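Local atomic coordinates of xyloglucan-specific endo-beta-1,4-glucanase BoGH9A (Bacteroides ovatus, PDB entry 6DHT), a protein that cleaves the beta-1,4-linked glucan backbone of plant xyloglucans at internal positions, releasing xyloglucan oligosaccharides. Residues Ser65-Lys70 with Ala531-Ser536; Phe424-Gly429 with Leu475-Thr480; Lys263-Ala268 with Ala305-His310; Ala268-Ala273 with Phe342-Ser347; Gln187-Leu192 with Ser450-Tyr455. All blocks are in the same frame, centred on the assembly; numbering follows the deposited sequence.

Contact 1 of 5, residues Ser65-Lys70 with Ala531-Ser536; sequences SAWSDK and ASPDES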
# COMPACT_ATOMS: atom_id res chain seq x y z
N SER A 65 -14.69 23.52 4.51
CA SER A 65 -15.01 22.29 5.23
C SER A 65 -15.77 22.65 6.49
O SER A 65 -15.81 23.81 6.89
CB SER A 65 -13.73 21.55 5.63
OG SER A 65 -12.96 22.34 6.52
N ALA A 66 -16.34 21.64 7.14
CA ALA A 66 -17.15 21.86 8.33
C ALA A 66 -16.35 22.44 9.48
O ALA A 66 -16.92 23.13 10.34
CB ALA A 66 -17.80 20.56 8.76
N TRP A 67 -15.05 22.19 9.51
CA TRP A 67 -14.22 22.46 10.69
C TRP A 67 -13.23 23.61 10.56
O TRP A 67 -12.60 24.00 11.55
CB TRP A 67 -13.45 21.19 11.07
CG TRP A 67 -12.56 20.69 9.96
CD1 TRP A 67 -11.31 21.15 9.64
CD2 TRP A 67 -12.86 19.63 9.05
NE1 TRP A 67 -10.81 20.42 8.58
CE2 TRP A 67 -11.74 19.50 8.19
CE3 TRP A 67 -13.95 18.79 8.86
CZ2 TRP A 67 -11.69 18.54 7.17
CZ3 TRP A 67 -13.91 17.85 7.85
CH2 TRP A 67 -12.79 17.74 7.02
N SER A 68 -13.07 24.15 9.36
CA SER A 68 -12.09 25.20 9.13
C SER A 68 -12.77 26.40 8.50
O SER A 68 -13.56 26.25 7.57
CB SER A 68 -10.96 24.72 8.22
OG SER A 68 -10.12 25.81 7.86
N ASP A 69 -12.45 27.59 9.01
CA ASP A 69 -13.03 28.80 8.47
C ASP A 69 -12.27 29.31 7.25
O ASP A 69 -12.63 30.33 6.67
CB ASP A 69 -13.08 29.89 9.54
CG ASP A 69 -14.09 30.98 9.21
OD1 ASP A 69 -15.24 30.63 8.86
OD2 ASP A 69 -13.71 32.17 9.27
N LYS A 70 -11.22 28.58 6.83
CA LYS A 70 -10.46 28.99 5.66
C LYS A 70 -11.32 28.89 4.42
O LYS A 70 -12.09 27.94 4.26
CB LYS A 70 -9.23 28.09 5.46
CG LYS A 70 -8.08 28.25 6.44
CD LYS A 70 -7.14 27.05 6.28
CE LYS A 70 -5.85 27.22 7.03
NZ LYS A 70 -4.95 26.04 6.82
N ALA A 531 -8.60 21.46 17.08
CA ALA A 531 -7.79 21.78 15.91
C ALA A 531 -8.38 21.10 14.67
O ALA A 531 -9.27 20.25 14.79
CB ALA A 531 -6.34 21.33 16.14
N SER A 532 -7.89 21.47 13.48
CA SER A 532 -8.38 20.89 12.24
C SER A 532 -7.81 19.47 12.03
O SER A 532 -6.59 19.29 12.02
CB SER A 532 -7.99 21.78 11.06
OG SER A 532 -8.74 22.99 11.05
N PRO A 533 -8.69 18.47 11.89
CA PRO A 533 -8.22 17.09 11.75
C PRO A 533 -7.28 16.87 10.58
O PRO A 533 -6.37 16.05 10.72
CB PRO A 533 -9.51 16.29 11.51
CG PRO A 533 -10.59 17.14 11.87
CD PRO A 533 -10.15 18.55 11.74
N ASP A 534 -7.48 17.58 9.47
CA ASP A 534 -6.65 17.39 8.27
C ASP A 534 -5.30 18.11 8.37
O ASP A 534 -4.47 18.05 7.45
CB ASP A 534 -7.41 17.75 6.98
CG ASP A 534 -7.98 19.15 6.95
OD1 ASP A 534 -7.98 19.85 8.00
OD2 ASP A 534 -8.46 19.56 5.88
N GLU A 535 -5.07 18.78 9.50
CA GLU A 535 -3.82 19.46 9.75
C GLU A 535 -3.07 18.85 10.95
O GLU A 535 -2.02 19.34 11.37
CB GLU A 535 -4.10 20.95 10.00
CG GLU A 535 -4.71 21.67 8.79
CD GLU A 535 -4.97 23.15 9.06
OE1 GLU A 535 -4.53 23.66 10.11
OE2 GLU A 535 -5.61 23.79 8.21
N SER A 536 -3.62 17.76 11.50
CA SER A 536 -3.02 17.07 12.64
C SER A 536 -1.88 16.16 12.21
O SER A 536 -1.92 14.95 12.45
CB SER A 536 -4.06 16.25 13.40
OG SER A 536 -5.06 17.11 13.92
O HOH W 1 -10.56 21.16 5.29
O HOH W 2 -7.75 25.19 9.56
O HOH W 3 -4.19 26.64 9.61
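Trp-67 and Pro-533 make the apolar part of this joint: CD of the proline ring lies over one face of the indole, 3.6 Å from the centroid of its five-membered ring, in a CH-pi contact. Proline suits the place, since its CD methylene is polarised by the adjoining nitrogen. Ser-65 OG lies over the opposite face.

The direct polar bonds are two. NE1 of Trp-67 donates to OD1 of Asp-534 over 2.9 Å; the indole and carboxylate planes are 88° apart, and NE1 meets OD1 from above the carboxylate plane. Lys-70, extended beyond CG, reaches Glu-535 tip to tip, NZ lying 2.7 Å from OE2 in a salt bridge; Asp-36 gives this ammonium a second carboxylate.

Water supplies the remaining links. One molecule links Ser-65 OG with Asp-534 OD2, a second joins the hydroxyls of Ser-68 and Ser-532 to Glu-535 OE2, and a third connects Lys-70 NZ with Glu-535 OE1.

The N-terminal Ig-like domain and the catalytic domain are thus joined by an aromatic-proline face contact, a charged pair and water bridges, so that the contact is largely polar around its apolar core.

Contact 2 of 5, residues Phe424-Gly429 with Leu475-Thr480; sequences FHAPYG and LGRNAT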
# COMPACT_ATOMS: atom_id res chain seq x y z
N PHE A 424 -11.08 20.65 -1.49
CA PHE A 424 -9.86 20.20 -2.15
C PHE A 424 -10.12 19.37 -3.41
O PHE A 424 -9.20 18.81 -3.98
CB PHE A 424 -8.94 19.50 -1.15
CG PHE A 424 -8.28 20.45 -0.20
CD1 PHE A 424 -7.27 21.27 -0.64
CD2 PHE A 424 -8.65 20.50 1.12
CE1 PHE A 424 -6.67 22.18 0.21
CE2 PHE A 424 -8.05 21.41 1.98
CZ PHE A 424 -7.05 22.22 1.51
N HIS A 425 -11.38 19.37 -3.85
CA HIS A 425 -11.77 18.78 -5.13
C HIS A 425 -11.39 17.29 -5.23
O HIS A 425 -10.77 16.86 -6.20
CB HIS A 425 -11.19 19.57 -6.31
CG HIS A 425 -12.04 19.54 -7.53
ND1 HIS A 425 -13.18 20.31 -7.67
CD2 HIS A 425 -11.93 18.83 -8.68
CE1 HIS A 425 -13.74 20.07 -8.84
NE2 HIS A 425 -13.00 19.18 -9.48
N ALA A 426 -11.72 16.52 -4.20
CA ALA A 426 -11.45 15.07 -4.20
C ALA A 426 -12.45 14.36 -3.33
O ALA A 426 -12.98 14.91 -2.39
CB ALA A 426 -10.04 14.75 -3.69
N PRO A 427 -12.70 13.06 -3.62
CA PRO A 427 -13.61 12.34 -2.74
C PRO A 427 -13.12 12.25 -1.30
O PRO A 427 -13.90 12.27 -0.36
CB PRO A 427 -13.67 10.94 -3.37
CG PRO A 427 -13.18 11.06 -4.72
CD PRO A 427 -12.35 12.30 -4.83
N TYR A 428 -11.81 12.11 -1.15
CA TYR A 428 -11.18 12.02 0.15
C TYR A 428 -10.83 13.40 0.71
O TYR A 428 -10.32 14.25 -0.00
CB TYR A 428 -9.90 11.18 0.05
CG TYR A 428 -9.15 11.15 1.36
CD1 TYR A 428 -9.48 10.25 2.37
CD2 TYR A 428 -8.14 12.07 1.64
CE1 TYR A 428 -8.82 10.24 3.58
CE2 TYR A 428 -7.48 12.06 2.85
CZ TYR A 428 -7.84 11.16 3.83
OH TYR A 428 -7.18 11.13 5.05
N GLY A 429 -11.12 13.61 2.00
CA GLY A 429 -10.54 14.71 2.74
C GLY A 429 -11.50 15.75 3.25
O GLY A 429 -11.05 16.76 3.77
N LEU A 475 -0.30 14.12 -2.97
CA LEU A 475 0.87 14.72 -3.59
C LEU A 475 0.96 16.25 -3.40
O LEU A 475 1.84 16.89 -3.98
CB LEU A 475 0.98 14.31 -5.06
CG LEU A 475 1.12 12.80 -5.28
CD1 LEU A 475 1.08 12.55 -6.77
CD2 LEU A 475 2.39 12.26 -4.65
N GLY A 476 0.06 16.80 -2.60
CA GLY A 476 0.20 18.20 -2.18
C GLY A 476 -1.08 19.00 -2.14
O GLY A 476 -1.10 20.11 -1.56
N ARG A 477 -2.14 18.54 -2.77
CA ARG A 477 -3.37 19.33 -2.83
C ARG A 477 -4.20 19.06 -1.58
O ARG A 477 -5.22 18.36 -1.64
CB ARG A 477 -4.16 19.07 -4.11
CG ARG A 477 -5.25 20.10 -4.27
CD ARG A 477 -5.90 20.00 -5.60
NE ARG A 477 -6.77 18.84 -5.66
CZ ARG A 477 -7.06 18.17 -6.77
NH1 ARG A 477 -6.49 18.53 -7.90
NH2 ARG A 477 -7.86 17.12 -6.73
N ASN A 478 -3.78 19.63 -0.45
CA ASN A 478 -4.35 19.29 0.83
C ASN A 478 -4.14 20.43 1.85
O ASN A 478 -3.56 21.48 1.52
CB ASN A 478 -3.73 17.96 1.32
CG ASN A 478 -2.23 18.07 1.53
OD1 ASN A 478 -1.77 18.98 2.23
ND2 ASN A 478 -1.45 17.20 0.90
N ALA A 479 -4.59 20.20 3.08
CA ALA A 479 -4.61 21.25 4.11
C ALA A 479 -3.25 21.61 4.69
O ALA A 479 -3.14 22.66 5.34
CB ALA A 479 -5.51 20.83 5.21
N THR A 480 -2.23 20.77 4.54
CA THR A 480 -0.90 21.05 5.11
C THR A 480 0.09 21.53 4.05
O THR A 480 1.08 22.20 4.38
CB THR A 480 -0.29 19.83 5.82
OG1 THR A 480 -0.05 18.80 4.84
CG2 THR A 480 -1.22 19.32 6.87
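Phe-424 lays its ring chiefly against backbone: Asn-478 CA stands over one face, 3.9 Å from the ring centroid in a CH-pi contact, and CZ comes to 3.4 Å from Asn-478 C. A flat ring can lie along the peptide of Asn-478 and Ala-479, and its CE2 also meets the small methyl CB of Ala-479. Nearby, Arg-477 O is buried without a hydrogen-bond partner in the model.

Arg-477 bends at chi3 (74°), and its NE donates to Phe-424 O over 3.0 Å; the oxygen is tilted from the guanidinium plane. His-425 CB lies over a face of that guanidinium, whose NH1 pairs with Asp-472 and also bonds Ile-32 O. An alanine in place of Arg-477 would probably leave Asp-472 without its charged mate and Phe-424 O without this donor.

Asn-478 OD1 accepts from Thr-480 N at 3.0 Å, forming an Asx turn, and from Gly-481 N. This Asx turn follows directly on an inverse gamma turn centred on Arg-477, in a buried loop where the catalytic domain meets the N-terminal Ig-like domain.

Contact 3 of 5, residues Lys263-Ala268 with Ala305-His310; sequences KSVTAA and AWAEKH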
# COMPACT_ATOMS: atom_id res chain seq x y z
N LYS A 263 0.85 -19.57 16.26
CA LYS A 263 0.13 -19.71 15.00
C LYS A 263 -1.24 -19.05 15.09
O LYS A 263 -1.91 -19.13 16.12
CB LYS A 263 -0.04 -21.20 14.68
CG LYS A 263 1.25 -21.93 14.40
CD LYS A 263 1.01 -23.44 14.44
CE LYS A 263 2.26 -24.22 14.11
NZ LYS A 263 2.22 -25.60 14.71
N SER A 264 -1.68 -18.38 14.02
CA SER A 264 -3.01 -17.75 14.02
C SER A 264 -3.77 -18.12 12.75
O SER A 264 -3.16 -18.46 11.73
CB SER A 264 -2.90 -16.24 14.13
OG SER A 264 -2.32 -15.70 12.94
N VAL A 265 -5.09 -18.06 12.83
CA VAL A 265 -5.94 -18.43 11.70
C VAL A 265 -5.77 -17.41 10.58
O VAL A 265 -5.74 -17.78 9.41
CB VAL A 265 -7.42 -18.56 12.14
CG1 VAL A 265 -7.98 -17.24 12.64
CG2 VAL A 265 -8.25 -19.14 11.04
N THR A 266 -5.62 -16.14 10.95
CA THR A 266 -5.46 -15.08 9.95
C THR A 266 -4.09 -15.18 9.26
O THR A 266 -3.99 -15.01 8.05
CB THR A 266 -5.66 -13.72 10.58
OG1 THR A 266 -4.91 -13.66 11.80
CG2 THR A 266 -7.12 -13.49 10.87
N ALA A 267 -3.04 -15.47 10.00
CA ALA A 267 -1.75 -15.73 9.37
C ALA A 267 -1.82 -16.87 8.37
O ALA A 267 -1.30 -16.79 7.25
CB ALA A 267 -0.67 -15.99 10.41
N ALA A 268 -2.45 -17.97 8.79
CA ALA A 268 -2.57 -19.12 7.94
C ALA A 268 -3.34 -18.79 6.67
O ALA A 268 -2.95 -19.21 5.59
CB ALA A 268 -3.24 -20.26 8.69
N ALA A 305 -5.96 -25.85 5.16
CA ALA A 305 -6.38 -27.00 5.95
C ALA A 305 -6.22 -26.73 7.45
O ALA A 305 -7.14 -26.98 8.23
CB ALA A 305 -5.60 -28.22 5.54
N TRP A 306 -5.07 -26.19 7.85
CA TRP A 306 -4.86 -25.87 9.25
C TRP A 306 -5.91 -24.88 9.73
O TRP A 306 -6.48 -25.04 10.79
CB TRP A 306 -3.45 -25.31 9.48
CG TRP A 306 -3.10 -25.09 10.94
CD1 TRP A 306 -2.37 -25.92 11.74
CD2 TRP A 306 -3.46 -23.97 11.75
NE1 TRP A 306 -2.25 -25.38 12.99
CE2 TRP A 306 -2.92 -24.18 13.03
CE3 TRP A 306 -4.20 -22.81 11.52
CZ2 TRP A 306 -3.09 -23.28 14.07
CZ3 TRP A 306 -4.36 -21.92 12.54
CH2 TRP A 306 -3.81 -22.15 13.81
N ALA A 307 -6.17 -23.84 8.94
CA ALA A 307 -7.15 -22.85 9.33
C ALA A 307 -8.57 -23.43 9.49
O ALA A 307 -9.33 -22.98 10.35
CB ALA A 307 -7.17 -21.71 8.30
N GLU A 308 -8.93 -24.36 8.63
CA GLU A 308 -10.22 -25.05 8.75
C GLU A 308 -10.34 -25.76 10.09
O GLU A 308 -11.40 -25.76 10.71
CB GLU A 308 -10.39 -26.07 7.63
CG GLU A 308 -10.80 -25.50 6.30
CD GLU A 308 -11.00 -26.60 5.27
OE1 GLU A 308 -10.02 -27.31 4.98
OE2 GLU A 308 -12.14 -26.77 4.78
N LYS A 309 -9.25 -26.37 10.53
CA LYS A 309 -9.24 -27.09 11.81
C LYS A 309 -9.26 -26.12 12.99
O LYS A 309 -9.75 -26.46 14.07
CB LYS A 309 -8.03 -28.02 11.91
CG LYS A 309 -8.03 -29.14 10.88
CD LYS A 309 -7.01 -30.22 11.21
CE LYS A 309 -6.39 -30.82 9.95
NZ LYS A 309 -5.22 -30.02 9.43
N HIS A 310 -8.72 -24.92 12.79
CA HIS A 310 -8.60 -23.94 13.87
C HIS A 310 -9.16 -22.56 13.49
O HIS A 310 -8.45 -21.55 13.54
CB HIS A 310 -7.13 -23.78 14.27
CG HIS A 310 -6.46 -25.06 14.61
ND1 HIS A 310 -5.82 -25.85 13.68
CD2 HIS A 310 -6.30 -25.70 15.80
CE1 HIS A 310 -5.32 -26.91 14.27
NE2 HIS A 310 -5.59 -26.85 15.56
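Trp-306 is the large bump of this contact, its six-membered ring pushed into a hollow lined by Lys-263, Ser-264, Val-265 and Ala-268. With CG anti to the backbone N (chi1 -174°), the indole reaches the start of helix 265-281, where Val-265 CA meets the ring edge in plane. Lys-263 crosses it obliquely, CB 3.7 Å from CZ2, while Ala-268 CB comes within 3.9 Å of CE3.

A smaller fit lies beside it. Ala-307 CB touches Val-265 CG2 at 3.9 Å and Ala-268 CB at 4.2 Å; alanines let the backbones approach, Val-265 CA and Ala-307 CA being 5.2 Å apart. Val-265 CB rests 3.5 Å from His-310 O.

Behind the indole, His-310 ND1 lies over its face and donates to Trp-306 O over 3.1 Å. Ser-264 N-caps the helix through OG to Ala-267 N and also bonds His-238.

No hydrogen bond spans the two segments: the fit is mostly apolar, and the charge of Lys-263 is met beyond it by Asp-233 and Asp-230.

Contact 4 of 5, residues Ala268-Ala273 with Phe342-Ser347; sequences ALDFAA and FFWAAS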
# COMPACT_ATOMS: atom_id res chain seq x y z
N ALA A 268 -2.45 -17.97 8.79
CA ALA A 268 -2.57 -19.12 7.94
C ALA A 268 -3.34 -18.79 6.67
O ALA A 268 -2.95 -19.21 5.59
CB ALA A 268 -3.24 -20.26 8.69
N LEU A 269 -4.43 -18.05 6.82
CA LEU A 269 -5.26 -17.72 5.66
C LEU A 269 -4.62 -16.69 4.72
O LEU A 269 -4.69 -16.84 3.51
CB LEU A 269 -6.64 -17.27 6.10
CG LEU A 269 -7.47 -18.40 6.71
CD1 LEU A 269 -8.68 -17.84 7.37
CD2 LEU A 269 -7.86 -19.40 5.64
N ASP A 270 -4.02 -15.64 5.27
CA ASP A 270 -3.35 -14.65 4.41
C ASP A 270 -2.16 -15.31 3.71
O ASP A 270 -1.90 -15.07 2.53
CB ASP A 270 -2.90 -13.46 5.21
CG ASP A 270 -4.04 -12.60 5.68
OD1 ASP A 270 -5.11 -12.63 5.04
OD2 ASP A 270 -3.91 -11.88 6.71
N PHE A 271 -1.46 -16.22 4.40
CA PHE A 271 -0.43 -17.04 3.78
C PHE A 271 -1.03 -17.91 2.65
O PHE A 271 -0.48 -17.97 1.54
CB PHE A 271 0.21 -17.94 4.87
CG PHE A 271 1.23 -18.93 4.37
CD1 PHE A 271 0.81 -20.09 3.80
CD2 PHE A 271 2.58 -18.72 4.54
CE1 PHE A 271 1.72 -21.05 3.36
CE2 PHE A 271 3.51 -19.65 4.10
CZ PHE A 271 3.08 -20.84 3.52
N ALA A 272 -2.14 -18.57 2.92
CA ALA A 272 -2.75 -19.45 1.93
C ALA A 272 -3.17 -18.66 0.70
O ALA A 272 -2.91 -19.07 -0.42
CB ALA A 272 -3.93 -20.18 2.54
N ALA A 273 -3.80 -17.51 0.92
CA ALA A 273 -4.30 -16.70 -0.19
C ALA A 273 -3.15 -16.22 -1.06
O ALA A 273 -3.19 -16.35 -2.27
CB ALA A 273 -5.09 -15.53 0.34
N PHE A 342 -10.95 -16.04 5.05
CA PHE A 342 -11.45 -17.28 4.47
C PHE A 342 -11.94 -17.03 3.03
O PHE A 342 -11.63 -17.79 2.12
CB PHE A 342 -12.58 -17.88 5.34
CG PHE A 342 -12.09 -18.81 6.43
CD1 PHE A 342 -11.54 -20.03 6.11
CD2 PHE A 342 -12.20 -18.45 7.75
CE1 PHE A 342 -11.10 -20.89 7.09
CE2 PHE A 342 -11.77 -19.32 8.76
CZ PHE A 342 -11.21 -20.54 8.41
N PHE A 343 -12.64 -15.91 2.83
CA PHE A 343 -13.16 -15.60 1.49
C PHE A 343 -12.03 -15.40 0.50
O PHE A 343 -12.04 -15.95 -0.61
CB PHE A 343 -14.04 -14.36 1.52
CG PHE A 343 -14.49 -13.92 0.17
CD1 PHE A 343 -15.44 -14.65 -0.50
CD2 PHE A 343 -14.00 -12.76 -0.43
CE1 PHE A 343 -15.89 -14.27 -1.74
CE2 PHE A 343 -14.45 -12.37 -1.66
CZ PHE A 343 -15.40 -13.12 -2.32
N TRP A 344 -11.05 -14.60 0.89
CA TRP A 344 -9.93 -14.32 -0.01
C TRP A 344 -9.13 -15.61 -0.30
O TRP A 344 -8.88 -15.95 -1.47
CB TRP A 344 -9.04 -13.18 0.55
CG TRP A 344 -7.84 -12.92 -0.29
CD1 TRP A 344 -7.76 -12.99 -1.65
CD2 TRP A 344 -6.52 -12.58 0.17
NE1 TRP A 344 -6.47 -12.73 -2.07
CE2 TRP A 344 -5.70 -12.45 -0.97
CE3 TRP A 344 -5.97 -12.35 1.44
CZ2 TRP A 344 -4.34 -12.15 -0.88
CZ3 TRP A 344 -4.61 -12.03 1.52
CH2 TRP A 344 -3.82 -11.93 0.36
N ALA A 345 -8.78 -16.35 0.74
CA ALA A 345 -8.06 -17.60 0.54
C ALA A 345 -8.81 -18.64 -0.30
O ALA A 345 -8.24 -19.23 -1.19
CB ALA A 345 -7.67 -18.22 1.88
N ALA A 346 -10.09 -18.85 0.01
CA ALA A 346 -10.86 -19.85 -0.74
C ALA A 346 -10.96 -19.40 -2.19
O ALA A 346 -10.86 -20.23 -3.09
CB ALA A 346 -12.22 -20.01 -0.12
N SER A 347 -11.16 -18.10 -2.42
CA SER A 347 -11.24 -17.58 -3.80
C SER A 347 -9.95 -17.84 -4.57
O SER A 347 -9.97 -18.38 -5.67
CB SER A 347 -11.58 -16.09 -3.81
OG SER A 347 -12.88 -15.87 -3.32
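Leu-269 and Ala-273 face Phe-342, Trp-344 and Ala-345 where two near-parallel helices of the (alpha/alpha)6 barrel of family 9 glycosidases pack, their segment axes 8.1 Å apart. Such closeness depends on alanine: Ala-273 and Ala-345 have CA atoms only 3.9 Å apart, and methyl groups are all that these two residues place between the backbones.

The bulky groups lie to the flanks. Leu-269 has CG anti to its carbonyl carbon (chi1 -69°), and chi2 (168°) sets CD1 anti to CA, carrying it out over the centre of the Phe-342 ring, 3.5 Å from the centroid, while CD2 touches Ala-345 CB at 3.9 Å. The other face of the contact is closed by Trp-344, whose CG is anti to its backbone N (chi1 177°); its NE1 bonds Glu-348 one turn on. Asp-270 crosses this side chain at about a right angle, OD1 at the ring edge, close to its plane, 3.6 Å from CZ3. Tightest of all is the methyl of Ala-273: CB sits over the centre of the indole, 3.3 Å from the centroid of its six-membered ring.

Contact 5 of 5, residues Gln187-Leu192 with Ser450-Tyr455; sequences QSIYQL and SLMYAY. With EDO (1,2-ethanediol), chain P.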
# COMPACT_ATOMS: atom_id res chain seq x y z
N GLN A 187 0.02 -7.63 -5.94
CA GLN A 187 -0.15 -8.66 -6.97
C GLN A 187 -1.54 -8.63 -7.60
O GLN A 187 -1.73 -9.14 -8.72
CB GLN A 187 0.24 -10.06 -6.42
CG GLN A 187 1.74 -10.16 -6.24
CD GLN A 187 2.31 -11.54 -5.90
OE1 GLN A 187 3.51 -11.73 -6.07
NE2 GLN A 187 1.51 -12.44 -5.37
N SER A 188 -2.53 -8.05 -6.94
CA SER A 188 -3.84 -7.82 -7.57
C SER A 188 -3.65 -6.81 -8.72
O SER A 188 -4.13 -7.03 -9.84
CB SER A 188 -4.87 -7.28 -6.57
OG SER A 188 -5.11 -8.20 -5.52
N ILE A 189 -2.94 -5.72 -8.47
CA ILE A 189 -2.76 -4.71 -9.51
C ILE A 189 -1.80 -5.23 -10.61
O ILE A 189 -2.01 -4.98 -11.81
CB ILE A 189 -2.31 -3.34 -8.88
CG1 ILE A 189 -3.53 -2.55 -8.36
CG2 ILE A 189 -1.56 -2.46 -9.86
CD1 ILE A 189 -4.30 -3.18 -7.30
N TYR A 190 -0.79 -5.98 -10.20
CA TYR A 190 0.11 -6.62 -11.16
C TYR A 190 -0.65 -7.39 -12.26
O TYR A 190 -0.35 -7.27 -13.46
CB TYR A 190 1.06 -7.58 -10.42
CG TYR A 190 1.88 -8.39 -11.38
CD1 TYR A 190 3.04 -7.87 -11.95
CD2 TYR A 190 1.49 -9.69 -11.72
CE1 TYR A 190 3.77 -8.61 -12.89
CE2 TYR A 190 2.20 -10.40 -12.62
CZ TYR A 190 3.34 -9.88 -13.18
OH TYR A 190 4.02 -10.67 -14.11
N GLN A 191 -1.65 -8.16 -11.85
CA GLN A 191 -2.41 -9.00 -12.78
C GLN A 191 -3.19 -8.21 -13.80
O GLN A 191 -3.52 -8.73 -14.87
CB GLN A 191 -3.34 -9.92 -11.99
CG GLN A 191 -2.62 -11.07 -11.29
CD GLN A 191 -3.52 -11.84 -10.35
OE1 GLN A 191 -4.12 -12.84 -10.73
NE2 GLN A 191 -3.58 -11.42 -9.11
N LEU A 192 -3.47 -6.94 -13.52
CA LEU A 192 -4.20 -6.06 -14.45
C LEU A 192 -3.29 -5.40 -15.47
O LEU A 192 -3.79 -4.94 -16.50
CB LEU A 192 -4.89 -4.94 -13.67
CG LEU A 192 -5.95 -5.31 -12.64
CD1 LEU A 192 -6.28 -4.11 -11.76
CD2 LEU A 192 -7.16 -5.88 -13.30
N SER A 450 -10.02 1.39 -5.30
CA SER A 450 -11.40 0.93 -5.49
C SER A 450 -12.05 1.63 -6.69
O SER A 450 -12.72 1.00 -7.54
CB SER A 450 -12.21 1.10 -4.22
OG SER A 450 -11.61 0.44 -3.14
N LEU A 451 -11.86 2.95 -6.79
CA LEU A 451 -12.40 3.72 -7.92
C LEU A 451 -11.77 3.31 -9.23
O LEU A 451 -12.44 3.26 -10.27
CB LEU A 451 -12.18 5.22 -7.66
CG LEU A 451 -13.07 5.78 -6.55
CD1 LEU A 451 -12.58 7.15 -6.11
CD2 LEU A 451 -14.54 5.85 -7.01
N MET A 452 -10.48 3.03 -9.22
CA MET A 452 -9.80 2.56 -10.41
C MET A 452 -10.41 1.21 -10.87
O MET A 452 -10.68 0.99 -12.06
CB MET A 452 -8.29 2.47 -10.10
CG MET A 452 -7.39 2.04 -11.23
SD MET A 452 -7.40 0.27 -11.57
CE MET A 452 -6.70 -0.35 -10.02
N TYR A 453 -10.66 0.30 -9.92
CA TYR A 453 -11.34 -0.94 -10.28
C TYR A 453 -12.74 -0.67 -10.82
O TYR A 453 -13.18 -1.32 -11.77
CB TYR A 453 -11.47 -1.88 -9.09
CG TYR A 453 -10.29 -2.82 -8.91
CD1 TYR A 453 -10.22 -4.02 -9.59
CD2 TYR A 453 -9.23 -2.48 -8.09
CE1 TYR A 453 -9.13 -4.88 -9.44
CE2 TYR A 453 -8.14 -3.32 -7.92
CZ TYR A 453 -8.10 -4.51 -8.61
OH TYR A 453 -7.02 -5.37 -8.47
N ALA A 454 -13.48 0.26 -10.24
CA ALA A 454 -14.80 0.59 -10.78
C ALA A 454 -14.74 1.09 -12.23
O ALA A 454 -15.60 0.73 -13.07
CB ALA A 454 -15.50 1.60 -9.90
N TYR A 455 -13.72 1.89 -12.57
CA TYR A 455 -13.47 2.30 -13.94
C TYR A 455 -13.23 1.06 -14.82
O TYR A 455 -13.85 0.90 -15.89
CB TYR A 455 -12.26 3.24 -14.04
CG TYR A 455 -11.80 3.46 -15.44
CD1 TYR A 455 -12.53 4.26 -16.32
CD2 TYR A 455 -10.65 2.85 -15.92
CE1 TYR A 455 -12.11 4.44 -17.61
CE2 TYR A 455 -10.23 3.03 -17.22
CZ TYR A 455 -10.96 3.83 -18.06
OH TYR A 455 -10.57 4.02 -19.38
C1 EDO P . -6.29 -3.28 -17.39
O1 EDO P . -6.39 -4.69 -17.70
C2 EDO P . -5.74 -2.48 -18.57
O2 EDO P . -6.78 -1.71 -19.19
O HOH W 4 -6.82 -7.59 -9.97
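The hydroxyl end of Tyr-453 enters a small pocket formed by Ser-188, Ile-189 and Leu-192. Its OH lies 3.4 Å from Ser-188 CB, Ile-189 CD1 comes to the ring edge, near the plane, at 3.9 Å from CE2, and the Leu-192 side chain crosses that of Tyr-453 obliquely, CD1 3.7 Å from CZ. Met-452 adds a second apolar touch: its chain bends at chi2 and chi3, and CE meets both Ile-189 CG1 and Leu-192 CD1 at 4.2 Å. A flexible thioether suits this place between two branched side chains.

The polar link is indirect. A water in the plane of the tyrosine ring sits 2.7 Å from Tyr-453 OH and donates to Ser-188 O over 2.8 Å. A phenylalanine in place of Tyr-453 would probably leave this water without its partner on helix 439-458 and break the water bridge between the two helices.

Further out, the ring of Phe-384 stacks on Tyr-453, and Ser-188 OG bonds back to Gly-184 O in its own helix. Gln-191 NE2 likewise reaches Gln-187 O, while its OE1 accepts from Gln-388 and Arg-280. An ethanediol, probably from the crystallisation liquor, donates to Leu-192 O.

The segment axes stay 12.7 Å apart at 28°, so the gap is bridged largely by the long side chains of Tyr-453 and Met-452, with a water: two helices of the (alpha/alpha)6 barrel of family 9, running roughly parallel and joined through side chains rather than close backbones.

How the contacts relate
From the N terminus, contact 1 opens first, at 65-70 in the Ig-like domain, and closes last, at 531-536, so its long loop encloses all the others. Contact 5 opens next, on helix 176-192, and closes at 450-455 on helix 439-458; contacts 3 and 4, closing at 305-310 and 342-347, lie wholly within its span. Those two cross each other, share Ala-268 and join helix 265-281 to helices 292-309 and 339-353. Contact 2 opens at 424-429, before contact 5 closes, and itself closes at 475-480, so these cross as well, touching through Pro-427 and Leu-451. Contacts 1 and 2 meet where Asp-534 packs on Ala-479, near the domain boundary, whereas contact 4 lies beyond the chain's centre.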